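PDB 6C87: Rab GDP dissociation inhibitor alpha from Naegleria fowleri, which probably extracts GDP-bound, prenylated Rab GTPases from membranes, keeps them soluble in the cytosol and slows release of their GDP. Local coordinates for residues Leu89-Lys94 and Asn227-Ser232; Val128-Thr133 and Arg220-Ser225; Pro139-Phe144 and Thr191-His196; Ser154-Tyr159 and Glu214-Met219. All blocks are in the same frame, centred on the assembly; numbering follows the deposited sequence.

Contact 1: residues Leu89-Lys94 and Asn227-Ser232; sequences LMANGK and NMYGKS
Ala91 and Tyr229 form the close-packed part of this contact: the methyl CB of Ala91 lies 3.3 Å from Tyr229 CE2 and 3.7 Å from Tyr229 CD2. It approaches the ring obliquely, so the tyrosine meets it through ring carbons rather than through its hydroxyl. CG of Tyr229 is anti to the carbonyl carbon, beside the backbone N (chi1 -58°), an orientation that carries the ring off the last turn of helix 212-229 toward the 89-94 segment. Both residues are buried. The second meeting is looser: Asn92 ND2 stands 3.8 Å from Met228 SD, the two side chains crossing at about a right angle, and both residues are partly exposed. No hydrogen bond joins the two segments. The amide oxygen of Asn92 turns to Arg100 instead, and Tyr229 OH bonds to Met228 O of the second subunit, where the two Tyr229 rings also meet with their planes nearly perpendicular. Helix 212-229 ends here, Gly230 having positive phi, and the chain turns back into strand 234-237, which pairs antiparallel with strand 89-90, while Gly93, at the N-cap position, precedes helix 94-102.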
loop_
_atom_site.group_PDB
_atom_site.type_symbol
_atom_site.label_atom_id
_atom_site.label_comp_id
_atom_site.label_asym_id
_atom_site.label_seq_id
_atom_site.Cartn_x
_atom_site.Cartn_y
_atom_site.Cartn_z
ATOM N N LEU A 89 12.294 -16.395 18.152
ATOM C CA LEU A 89 11.367 -15.680 17.290
ATOM C C LEU A 89 10.293 -15.028 18.153
ATOM O O LEU A 89 9.649 -15.698 18.970
ATOM C CB LEU A 89 10.719 -16.611 16.263
ATOM C CG LEU A 89 11.595 -17.291 15.205
ATOM C CD1 LEU A 89 12.160 -18.635 15.702
ATOM C CD2 LEU A 89 10.828 -17.451 13.901
ATOM N N MET A 90 10.100 -13.724 17.965
ATOM C CA MET A 90 8.925 -13.059 18.514
ATOM C C MET A 90 7.692 -13.642 17.832
ATOM O O MET A 90 7.618 -13.686 16.599
ATOM C CB MET A 90 9.029 -11.549 18.305
ATOM C CG MET A 90 7.756 -10.761 18.565
ATOM S SD MET A 90 7.219 -10.743 20.291
ATOM C CE MET A 90 8.647 -10.031 21.109
ATOM N N ALA A 91 6.721 -14.067 18.646
ATOM C CA ALA A 91 5.673 -14.986 18.202
ATOM C C ALA A 91 4.911 -14.523 16.962
ATOM O O ALA A 91 4.528 -15.353 16.128
ATOM C CB ALA A 91 4.698 -15.238 19.346
ATOM N N ASN A 92 4.670 -13.223 16.808
ATOM C CA ASN A 92 3.981 -12.788 15.588
ATOM C C ASN A 92 4.749 -11.676 14.884
ATOM O O ASN A 92 4.147 -10.784 14.276
ATOM C CB ASN A 92 2.545 -12.349 15.884
ATOM C CG ASN A 92 1.554 -13.505 15.835
ATOM O OD1 ASN A 92 1.504 -14.255 14.859
ATOM N ND2 ASN A 92 0.769 -13.658 16.894
ATOM N N GLY A 93 6.078 -11.715 14.981
ATOM C CA GLY A 93 6.947 -10.699 14.435
ATOM C C GLY A 93 7.210 -10.892 12.959
ATOM O O GLY A 93 6.564 -11.687 12.273
ATOM N N LYS A 94 8.192 -10.135 12.464
ATOM C CA LYS A 94 8.443 -10.093 11.027
ATOM C C LYS A 94 8.892 -11.448 10.495
ATOM O O LYS A 94 8.393 -11.914 9.465
ATOM C CB LYS A 94 9.483 -9.025 10.693
ATOM C CG LYS A 94 8.950 -7.608 10.689
ATOM C CD LYS A 94 10.048 -6.633 10.294
ATOM C CE LYS A 94 9.486 -5.256 10.009
ATOM N NZ LYS A 94 10.546 -4.217 10.088
ATOM N N ASN A 227 0.464 -13.188 25.847
ATOM C CA ASN A 227 -0.813 -13.749 26.287
ATOM C C ASN A 227 -1.232 -14.965 25.471
ATOM O O ASN A 227 -2.011 -15.788 25.965
ATOM C CB ASN A 227 -1.915 -12.688 26.207
ATOM C CG ASN A 227 -1.844 -11.683 27.345
ATOM O OD1 ASN A 227 -1.271 -11.957 28.403
ATOM N ND2 ASN A 227 -2.431 -10.509 27.134
ATOM N N MET A 228 -0.717 -15.102 24.248
ATOM C CA MET A 228 -1.085 -16.202 23.361
ATOM C C MET A 228 -0.353 -17.489 23.722
ATOM O O MET A 228 -0.935 -18.578 23.671
ATOM C CB MET A 228 -0.828 -15.807 21.908
ATOM C CG MET A 228 -2.023 -15.133 21.259
ATOM S SD MET A 228 -1.783 -14.840 19.504
ATOM C CE MET A 228 -1.768 -16.506 18.855
ATOM N N TYR A 229 0.917 -17.372 24.101
ATOM C CA TYR A 229 1.756 -18.513 24.425
ATOM C C TYR A 229 2.016 -18.656 25.917
ATOM O O TYR A 229 2.471 -19.718 26.349
ATOM C CB TYR A 229 3.073 -18.436 23.627
ATOM C CG TYR A 229 2.792 -18.394 22.135
ATOM C CD1 TYR A 229 2.818 -19.559 21.382
ATOM C CD2 TYR A 229 2.425 -17.211 21.496
ATOM C CE1 TYR A 229 2.524 -19.547 20.027
ATOM C CE2 TYR A 229 2.122 -17.192 20.144
ATOM C CZ TYR A 229 2.180 -18.363 19.411
ATOM O OH TYR A 229 1.885 -18.356 18.061
ATOM N N GLY A 230 1.755 -17.616 26.705
ATOM C CA GLY A 230 1.721 -17.764 28.147
ATOM C C GLY A 230 2.928 -17.294 28.922
ATOM O O GLY A 230 2.942 -16.198 29.487
ATOM N N LYS A 231 3.953 -18.138 28.944
ATOM C CA LYS A 231 5.153 -17.866 29.724
ATOM C C LYS A 231 5.954 -16.679 29.179
ATOM O O LYS A 231 6.506 -15.891 29.957
ATOM C CB LYS A 231 5.999 -19.135 29.783
ATOM N N SER A 232 6.038 -16.536 27.860
ATOM C CA SER A 232 6.870 -15.514 27.237
ATOM C C SER A 232 6.321 -15.232 25.843
ATOM O O SER A 232 5.390 -15.912 25.385
ATOM C CB SER A 232 8.340 -15.961 27.156
ATOM O OG SER A 232 8.567 -16.649 25.937
#

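Contact 2: residues Val128-Thr133 and Arg220-Ser225; sequences VPITPT and RLYEDS
Ile130 and Glu223 bring the backbones closest, with 6.8 Å between Ile130 CA and Glu223 CA, where the loop ahead of helix 132-135 passes beside helix 212-229. Ile130 provides both main touches, one from each branch. Its CD1 reaches 3.4 Å from Tyr222 CE1, approaching the ring obliquely, with CG1 of the same branch also near CE1 and CD1. Its other branch, CG2, settles 3.8 Å from Glu223 CG, against the aliphatic part of that side chain, which runs out extended. CG of Tyr222 is anti to the backbone N (chi1 -174°), a setting that lays the aromatic group toward the loop. Val128 then covers its outer end: Val128 CB is 3.7 Å from Tyr222 OH, and CG1 of Val128 lies 4.3 Å from Tyr222 CZ. That hydroxyl is hydrogen-bonded to Ser117 OG in strand 111-121, while the loop is held by Glu134, whose carboxylate accepts from the N atoms of Ile130 and Thr131. Across the two segments there is no hydrogen bond. The contact is therefore apolar in its chemistry, resting on branched aliphatic groups against an aromatic ring and methylenes, with the tyrosine hydroxyl satisfied by Ser117.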
loop_
_atom_site.group_PDB
_atom_site.type_symbol
_atom_site.label_atom_id
_atom_site.label_comp_id
_atom_site.label_asym_id
_atom_site.label_seq_id
_atom_site.Cartn_x
_atom_site.Cartn_y
_atom_site.Cartn_z
ATOM N N VAL A 128 10.335 -10.008 33.272
ATOM C CA VAL A 128 10.035 -8.744 32.600
ATOM C C VAL A 128 8.610 -8.323 32.952
ATOM O O VAL A 128 7.661 -9.078 32.695
ATOM C CB VAL A 128 10.225 -8.864 31.079
ATOM C CG1 VAL A 128 9.758 -7.597 30.387
ATOM C CG2 VAL A 128 11.683 -9.157 30.741
ATOM N N PRO A 129 8.407 -7.146 33.545
ATOM C CA PRO A 129 7.043 -6.714 33.873
ATOM C C PRO A 129 6.361 -6.047 32.687
ATOM O O PRO A 129 6.959 -5.244 31.967
ATOM C CB PRO A 129 7.253 -5.719 35.022
ATOM C CG PRO A 129 8.645 -5.176 34.810
ATOM C CD PRO A 129 9.426 -6.181 33.997
ATOM N N ILE A 130 5.087 -6.389 32.490
ATOM C CA ILE A 130 4.304 -5.925 31.352
ATOM C C ILE A 130 3.143 -5.044 31.787
ATOM O O ILE A 130 2.980 -3.927 31.292
ATOM C CB ILE A 130 3.803 -7.104 30.493
ATOM C CG1 ILE A 130 5.005 -7.861 29.964
ATOM C CG2 ILE A 130 2.959 -6.610 29.348
ATOM C CD1 ILE A 130 5.960 -6.939 29.234
ATOM N N THR A 131 2.328 -5.527 32.716
ATOM C CA THR A 131 1.161 -4.767 33.122
ATOM C C THR A 131 1.574 -3.644 34.067
ATOM O O THR A 131 2.629 -3.712 34.704
ATOM C CB THR A 131 0.148 -5.680 33.806
ATOM O OG1 THR A 131 0.709 -6.182 35.028
ATOM C CG2 THR A 131 -0.225 -6.845 32.902
ATOM N N PRO A 132 0.767 -2.583 34.161
ATOM C CA PRO A 132 1.053 -1.546 35.166
ATOM C C PRO A 132 1.152 -2.095 36.579
ATOM O O PRO A 132 1.929 -1.570 37.387
ATOM C CB PRO A 132 -0.133 -0.582 35.013
ATOM C CG PRO A 132 -0.550 -0.735 33.586
ATOM C CD PRO A 132 -0.347 -2.199 33.272
ATOM N N THR A 133 0.391 -3.146 36.897
ATOM C CA THR A 133 0.467 -3.749 38.226
ATOM C C THR A 133 1.826 -4.405 38.460
ATOM O O THR A 133 2.398 -4.292 39.550
ATOM C CB THR A 133 -0.664 -4.761 38.396
ATOM O OG1 THR A 133 -1.897 -4.166 37.984
ATOM C CG2 THR A 133 -0.802 -5.162 39.851
ATOM N N ARG A 220 2.882 -3.502 22.564
ATOM C CA ARG A 220 1.643 -4.249 22.359
ATOM C C ARG A 220 1.914 -5.599 21.706
ATOM O O ARG A 220 1.266 -6.599 22.037
ATOM C CB ARG A 220 0.661 -3.442 21.505
ATOM C CG ARG A 220 0.262 -2.089 22.074
ATOM C CD ARG A 220 -0.922 -2.163 23.024
ATOM N NE ARG A 220 -1.250 -0.839 23.549
ATOM C CZ ARG A 220 -1.965 0.069 22.892
ATOM N NH1 ARG A 220 -2.433 -0.203 21.683
ATOM N NH2 ARG A 220 -2.211 1.252 23.441
ATOM N N LEU A 221 2.853 -5.644 20.763
ATOM C CA LEU A 221 3.202 -6.914 20.145
ATOM C C LEU A 221 3.713 -7.903 21.182
ATOM O O LEU A 221 3.321 -9.079 21.180
ATOM C CB LEU A 221 4.256 -6.681 19.064
ATOM C CG LEU A 221 4.836 -7.917 18.385
ATOM C CD1 LEU A 221 3.749 -8.669 17.626
ATOM C CD2 LEU A 221 5.972 -7.505 17.461
ATOM N N TYR A 222 4.570 -7.428 22.094
ATOM C CA TYR A 222 5.089 -8.269 23.164
ATOM C C TYR A 222 3.963 -8.779 24.052
ATOM O O TYR A 222 3.866 -9.981 24.315
ATOM C CB TYR A 222 6.126 -7.482 23.980
ATOM C CG TYR A 222 6.867 -8.281 25.047
ATOM C CD1 TYR A 222 6.216 -8.714 26.200
ATOM C CD2 TYR A 222 8.212 -8.593 24.907
ATOM C CE1 TYR A 222 6.873 -9.445 27.172
ATOM C CE2 TYR A 222 8.888 -9.321 25.888
ATOM C CZ TYR A 222 8.207 -9.749 27.013
ATOM O OH TYR A 222 8.848 -10.473 27.994
ATOM N N GLU A 223 3.085 -7.879 24.500
ATOM C CA GLU A 223 2.006 -8.274 25.399
ATOM C C GLU A 223 1.023 -9.227 24.721
ATOM O O GLU A 223 0.562 -10.191 25.342
ATOM C CB GLU A 223 1.285 -7.025 25.909
ATOM C CG GLU A 223 0.133 -7.293 26.860
ATOM C CD GLU A 223 -0.707 -6.054 27.133
ATOM O OE1 GLU A 223 -0.811 -5.181 26.240
ATOM O OE2 GLU A 223 -1.265 -5.954 28.246
ATOM N N ASP A 224 0.695 -8.979 23.449
ATOM C CA ASP A 224 -0.220 -9.863 22.727
ATOM C C ASP A 224 0.381 -11.252 22.540
ATOM O O ASP A 224 -0.293 -12.265 22.763
ATOM C CB ASP A 224 -0.600 -9.247 21.378
ATOM C CG ASP A 224 -1.702 -8.201 21.497
ATOM O OD1 ASP A 224 -1.730 -7.273 20.661
ATOM O OD2 ASP A 224 -2.507 -8.275 22.453
ATOM N N SER A 225 1.643 -11.318 22.104
ATOM C CA SER A 225 2.295 -12.610 21.929
ATOM C C SER A 225 2.435 -13.337 23.263
ATOM O O SER A 225 2.203 -14.550 23.350
ATOM C CB SER A 225 3.656 -12.415 21.266
ATOM O OG SER A 225 3.500 -11.843 19.980
#

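Contact 3: residues Pro139-Phe144 and Thr191-His196; sequences PLLGFF and TDFLGH. With SO4 (sulfate ion), chain E.
The Phe193 ring takes Leu141 at its edge and Leu140 obliquely, while one face is covered by Leu194 CB of its own helix, 4.2 Å above the plane and offset toward the rim. At the edge, Leu141 CD2 is 3.8 Å from Phe193 CE2, the two side chains crossing at about a right angle. Leu140 CD1 sits at the root of the ring, 4.1 Å from Phe193 CG. Chi1 of Phe193 is 78°, which puts CG between the backbone N and the carbonyl carbon and directs the ring out from helix 188-198 to the two leucines. This is packing inside the helical part of the GDI fold: helix 188-198 lies against the turn that leads into helix 143-157, and Pro129 touches both Leu140 and Phe193, bringing in the preceding loop. At the start of helix 143-157, Phe144 has Phe143 CD1 over the centre of one face and sulfate O3 at its edge. The sulfate, probably from the crystallisation liquor, sits at the helix N terminus. Phe144 N makes weak hydrogen bonds to it, bent at 116° toward O1 and nearly straight but long at 3.5 Å toward O3, and Glu145 N donates as well.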
loop_
_atom_site.group_PDB
_atom_site.type_symbol
_atom_site.label_atom_id
_atom_site.label_comp_id
_atom_site.label_asym_id
_atom_site.label_seq_id
_atom_site.Cartn_x
_atom_site.Cartn_y
_atom_site.Cartn_z
ATOM N N PRO A 139 11.109 -5.624 41.258
ATOM C CA PRO A 139 12.399 -5.318 41.896
ATOM C C PRO A 139 13.368 -4.588 40.977
ATOM O O PRO A 139 14.414 -4.126 41.452
ATOM C CB PRO A 139 12.941 -6.704 42.277
ATOM C CG PRO A 139 11.766 -7.638 42.176
ATOM C CD PRO A 139 10.893 -7.072 41.110
ATOM N N LEU A 140 13.056 -4.472 39.683
ATOM C CA LEU A 140 13.908 -3.734 38.757
ATOM C C LEU A 140 13.961 -2.244 39.067
ATOM O O LEU A 140 14.838 -1.546 38.544
ATOM C CB LEU A 140 13.408 -3.931 37.328
ATOM C CG LEU A 140 13.406 -5.370 36.836
ATOM C CD1 LEU A 140 12.502 -5.485 35.632
ATOM C CD2 LEU A 140 14.821 -5.819 36.502
ATOM N N LEU A 141 13.021 -1.732 39.855
ATOM C CA LEU A 141 12.896 -0.306 40.118
ATOM C C LEU A 141 12.935 -0.041 41.615
ATOM O O LEU A 141 12.527 -0.889 42.415
ATOM C CB LEU A 141 11.593 0.249 39.545
ATOM C CG LEU A 141 11.303 -0.080 38.090
ATOM C CD1 LEU A 141 9.901 0.383 37.726
ATOM C CD2 LEU A 141 12.340 0.583 37.208
ATOM N N GLY A 142 13.423 1.148 41.984
ATOM C CA GLY A 142 13.346 1.618 43.352
ATOM C C GLY A 142 11.939 2.071 43.723
ATOM O O GLY A 142 11.024 2.100 42.900
ATOM N N PHE A 143 11.779 2.459 44.992
ATOM C CA PHE A 143 10.445 2.738 45.519
ATOM C C PHE A 143 9.744 3.835 44.731
ATOM O O PHE A 143 8.578 3.688 44.344
ATOM C CB PHE A 143 10.513 3.124 46.994
ATOM C CG PHE A 143 9.167 3.457 47.586
ATOM C CD1 PHE A 143 8.681 4.763 47.571
ATOM C CD2 PHE A 143 8.379 2.464 48.147
ATOM C CE1 PHE A 143 7.440 5.069 48.109
ATOM C CE2 PHE A 143 7.138 2.767 48.692
ATOM C CZ PHE A 143 6.670 4.070 48.672
ATOM N N PHE A 144 10.432 4.950 44.499
ATOM C CA PHE A 144 9.790 6.064 43.814
ATOM C C PHE A 144 9.708 5.826 42.312
ATOM O O PHE A 144 8.768 6.300 41.665
ATOM C CB PHE A 144 10.532 7.371 44.113
ATOM C CG PHE A 144 10.325 7.890 45.515
ATOM C CD1 PHE A 144 11.328 7.788 46.466
ATOM C CD2 PHE A 144 9.130 8.484 45.879
ATOM C CE1 PHE A 144 11.142 8.265 47.753
ATOM C CE2 PHE A 144 8.943 8.961 47.164
ATOM C CZ PHE A 144 9.955 8.850 48.099
ATOM N N THR A 191 13.559 2.777 31.571
ATOM C CA THR A 191 13.709 2.732 30.122
ATOM C C THR A 191 14.512 1.521 29.662
ATOM O O THR A 191 14.357 1.097 28.511
ATOM C CB THR A 191 14.360 4.021 29.608
ATOM O OG1 THR A 191 15.700 4.118 30.107
ATOM C CG2 THR A 191 13.559 5.247 30.028
ATOM N N ASP A 192 15.364 0.961 30.528
ATOM C CA ASP A 192 16.161 -0.202 30.147
ATOM C C ASP A 192 15.278 -1.417 29.885
ATOM O O ASP A 192 15.230 -1.931 28.760
ATOM C CB ASP A 192 17.197 -0.501 31.229
ATOM C CG ASP A 192 18.468 0.318 31.057
ATOM O OD1 ASP A 192 19.364 0.224 31.920
ATOM O OD2 ASP A 192 18.541 1.113 30.097
ATOM N N PHE A 193 14.566 -1.896 30.908
ATOM C CA PHE A 193 13.724 -3.068 30.688
ATOM C C PHE A 193 12.597 -2.765 29.711
ATOM O O PHE A 193 12.203 -3.635 28.924
ATOM C CB PHE A 193 13.170 -3.601 32.019
ATOM C CG PHE A 193 11.989 -2.819 32.579
ATOM C CD1 PHE A 193 10.686 -3.069 32.147
ATOM C CD2 PHE A 193 12.183 -1.875 33.579
ATOM C CE1 PHE A 193 9.606 -2.363 32.675
ATOM C CE2 PHE A 193 11.109 -1.170 34.122
ATOM C CZ PHE A 193 9.817 -1.413 33.665
ATOM N N LEU A 194 12.076 -1.542 29.737
ATOM C CA LEU A 194 10.970 -1.205 28.850
ATOM C C LEU A 194 11.441 -1.146 27.402
ATOM O O LEU A 194 10.844 -1.770 26.517
ATOM C CB LEU A 194 10.344 0.120 29.287
ATOM C CG LEU A 194 8.876 0.364 28.937
ATOM C CD1 LEU A 194 8.037 -0.857 29.284
ATOM C CD2 LEU A 194 8.374 1.585 29.683
ATOM N N GLY A 195 12.523 -0.417 27.146
ATOM C CA GLY A 195 13.011 -0.234 25.797
ATOM C C GLY A 195 13.769 -1.427 25.256
ATOM O O GLY A 195 13.638 -1.759 24.071
ATOM N N HIS A 196 14.565 -2.083 26.101
ATOM C CA HIS A 196 15.426 -3.168 25.640
ATOM C C HIS A 196 14.802 -4.545 25.826
ATOM O O HIS A 196 14.945 -5.405 24.958
ATOM C CB HIS A 196 16.784 -3.121 26.354
ATOM C CG HIS A 196 17.574 -1.879 26.076
ATOM N ND1 HIS A 196 18.848 -1.907 25.555
ATOM C CD2 HIS A 196 17.274 -0.571 26.258
ATOM C CE1 HIS A 196 19.297 -0.671 25.424
ATOM N NE2 HIS A 196 18.360 0.158 25.841
HETATM S S SO4 E . 13.997 5.469 44.002
HETATM O O1 SO4 E . 12.795 5.022 43.308
HETATM O O2 SO4 E . 15.094 4.548 43.711
HETATM O O3 SO4 E . 13.749 5.494 45.443
HETATM O O4 SO4 E . 14.338 6.811 43.534
#

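Contact 4: residues Ser154-Tyr159 and Glu214-Met219; sequences SYLYDY and EVIERM
Leu156 and Ile216 carry the aliphatic packing, their CA atoms 6.5 Å apart and their side chains crossing at a slant. Leu156 CD2 lies 3.9 Å from Ile216 CD1, and the other branch of the isoleucine, CG2, rests 3.8 Å from Leu156 O, so the two branches share the work: one meets the leucine methyl, the other a backbone carbonyl of helix 143-157. A second apolar touch comes from Met219, one turn further along helix 212-229. Its chain bends at chi3 and its CE comes within 4.2 Å of Leu156 CB, roughly at right angles to the leucine.

The aromatic component is Tyr159. Ile216 CD1 stands 4.0 Å from Tyr159 CB and at a similar distance from its CG and CD2, approaching the ring obliquely. The ring itself is stacked with His167, and its hydroxyl is hydrogen-bonded to Cys172 N.

Polar bonding between the two segments is absent, yet it appears at their border: Arg220 NH2, one residue beyond 214-219, donates to the carbonyls of Leu156 and Tyr159. The arginine thus joins helix 212-229 to the backbone of the 154-159 segment. Apolar packing of this kind between helix 143-157, with the residues after it, and helix 212-229 is consistent with the all-helical domain II of the GDI/REP family, which in relatives harbours the pocket for the prenyl group.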
loop_
_atom_site.group_PDB
_atom_site.type_symbol
_atom_site.label_atom_id
_atom_site.label_comp_id
_atom_site.label_asym_id
_atom_site.label_seq_id
_atom_site.Cartn_x
_atom_site.Cartn_y
_atom_site.Cartn_z
ATOM N N SER A 154 0.937 2.825 32.497
ATOM C CA SER A 154 -0.515 2.961 32.416
ATOM C C SER A 154 -0.914 3.884 31.271
ATOM O O SER A 154 -1.867 3.599 30.534
ATOM C CB SER A 154 -1.071 3.478 33.742
ATOM O OG SER A 154 -1.710 2.447 34.475
ATOM N N TYR A 155 -0.201 5.000 31.113
ATOM C CA TYR A 155 -0.509 5.937 30.036
ATOM C C TYR A 155 -0.292 5.313 28.662
ATOM O O TYR A 155 -1.092 5.533 27.746
ATOM C CB TYR A 155 0.324 7.214 30.188
ATOM C CG TYR A 155 0.374 8.063 28.933
ATOM C CD1 TYR A 155 -0.742 8.772 28.492
ATOM C CD2 TYR A 155 1.551 8.169 28.196
ATOM C CE1 TYR A 155 -0.691 9.544 27.341
ATOM C CE2 TYR A 155 1.612 8.942 27.048
ATOM C CZ TYR A 155 0.491 9.625 26.627
ATOM O OH TYR A 155 0.555 10.393 25.492
ATOM N N LEU A 156 0.784 4.537 28.496
ATOM C CA LEU A 156 1.095 3.987 27.177
ATOM C C LEU A 156 0.102 2.903 26.771
ATOM O O LEU A 156 -0.322 2.852 25.610
ATOM C CB LEU A 156 2.530 3.457 27.147
ATOM C CG LEU A 156 3.601 4.528 27.383
ATOM C CD1 LEU A 156 4.985 3.912 27.535
ATOM C CD2 LEU A 156 3.584 5.579 26.280
ATOM N N TYR A 157 -0.302 2.045 27.710
ATOM C CA TYR A 157 -1.256 0.997 27.374
ATOM C C TYR A 157 -2.662 1.551 27.182
ATOM O O TYR A 157 -3.467 0.940 26.472
ATOM C CB TYR A 157 -1.261 -0.090 28.450
ATOM N N ASP A 158 -2.974 2.699 27.783
ATOM C CA ASP A 158 -4.268 3.337 27.596
ATOM C C ASP A 158 -4.292 4.286 26.407
ATOM O O ASP A 158 -5.348 4.858 26.116
ATOM C CB ASP A 158 -4.682 4.102 28.855
ATOM C CG ASP A 158 -5.151 3.187 29.959
ATOM O OD1 ASP A 158 -5.176 1.962 29.735
ATOM O OD2 ASP A 158 -5.510 3.691 31.042
ATOM N N TYR A 159 -3.167 4.467 25.718
ATOM C CA TYR A 159 -3.127 5.406 24.606
ATOM C C TYR A 159 -3.936 4.871 23.430
ATOM O O TYR A 159 -3.755 3.730 22.996
ATOM C CB TYR A 159 -1.685 5.681 24.176
ATOM C CG TYR A 159 -1.587 6.777 23.137
ATOM C CD1 TYR A 159 -1.594 8.114 23.513
ATOM C CD2 TYR A 159 -1.507 6.481 21.782
ATOM C CE1 TYR A 159 -1.518 9.127 22.574
ATOM C CE2 TYR A 159 -1.430 7.489 20.832
ATOM C CZ TYR A 159 -1.435 8.810 21.236
ATOM O OH TYR A 159 -1.359 9.818 20.300
ATOM N N GLU A 214 5.136 4.098 17.445
ATOM C CA GLU A 214 5.838 2.890 17.028
ATOM C C GLU A 214 6.354 2.111 18.229
ATOM O O GLU A 214 6.325 0.874 18.236
ATOM C CB GLU A 214 6.977 3.251 16.084
ATOM C CG GLU A 214 7.004 2.417 14.830
ATOM C CD GLU A 214 8.212 2.719 13.986
ATOM O OE1 GLU A 214 9.295 2.170 14.280
ATOM O OE2 GLU A 214 8.079 3.521 13.039
ATOM N N VAL A 215 6.853 2.825 19.240
ATOM C CA VAL A 215 7.307 2.187 20.472
ATOM C C VAL A 215 6.150 1.483 21.163
ATOM O O VAL A 215 6.288 0.350 21.641
ATOM C CB VAL A 215 7.960 3.234 21.397
ATOM C CG1 VAL A 215 8.405 2.595 22.707
ATOM C CG2 VAL A 215 9.133 3.921 20.691
ATOM N N ILE A 216 4.987 2.143 21.217
ATOM C CA ILE A 216 3.803 1.548 21.832
ATOM C C ILE A 216 3.387 0.296 21.075
ATOM O O ILE A 216 3.017 -0.717 21.679
ATOM C CB ILE A 216 2.652 2.571 21.892
ATOM C CG1 ILE A 216 2.988 3.727 22.838
ATOM C CG2 ILE A 216 1.349 1.893 22.315
ATOM C CD1 ILE A 216 1.938 4.843 22.829
ATOM N N GLU A 217 3.460 0.339 19.739
ATOM C CA GLU A 217 3.098 -0.827 18.939
ATOM C C GLU A 217 3.979 -2.026 19.279
ATOM O O GLU A 217 3.484 -3.156 19.375
ATOM C CB GLU A 217 3.193 -0.489 17.448
ATOM N N ARG A 218 5.279 -1.793 19.509
ATOM C CA ARG A 218 6.186 -2.880 19.867
ATOM C C ARG A 218 5.847 -3.474 21.231
ATOM O O ARG A 218 5.932 -4.690 21.424
ATOM C CB ARG A 218 7.630 -2.388 19.880
ATOM C CG ARG A 218 8.212 -1.990 18.566
ATOM C CD ARG A 218 9.620 -1.482 18.823
ATOM N NE ARG A 218 10.440 -1.450 17.621
ATOM C CZ ARG A 218 11.420 -2.310 17.367
ATOM N NH1 ARG A 218 11.701 -3.273 18.235
ATOM N NH2 ARG A 218 12.119 -2.206 16.244
ATOM N N MET A 219 5.508 -2.629 22.202
ATOM C CA MET A 219 5.117 -3.156 23.505
ATOM C C MET A 219 3.821 -3.954 23.405
ATOM O O MET A 219 3.665 -4.978 24.080
ATOM C CB MET A 219 4.977 -2.016 24.510
ATOM C CG MET A 219 6.198 -1.115 24.593
ATOM S SD MET A 219 6.038 0.268 25.760
ATOM C CE MET A 219 4.525 -0.154 26.637
#

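Overall arrangement
Running from the N terminus, contact 1 opens at 89-94 and closes the longest loop only at 227-232. Inside it, contact 2 joins 128-133 to 220-225, and within that loop lie contacts 3 and 4, which cross: 139-144 pairs with 191-196, and 154-159 with 214-219. Helix 212-229 serves contacts 4, 2 and 1 in succession, while helix 143-157 serves 3 and 4. Contact 1 links the helical region to the turn that follows strand 89-90 of the mixed sheet, touching contact 2 where Ala91 and Met90 meet Ser225 and Leu221. Contact 2 reaches contact 3 through Pro129, and contact 4 through Arg220.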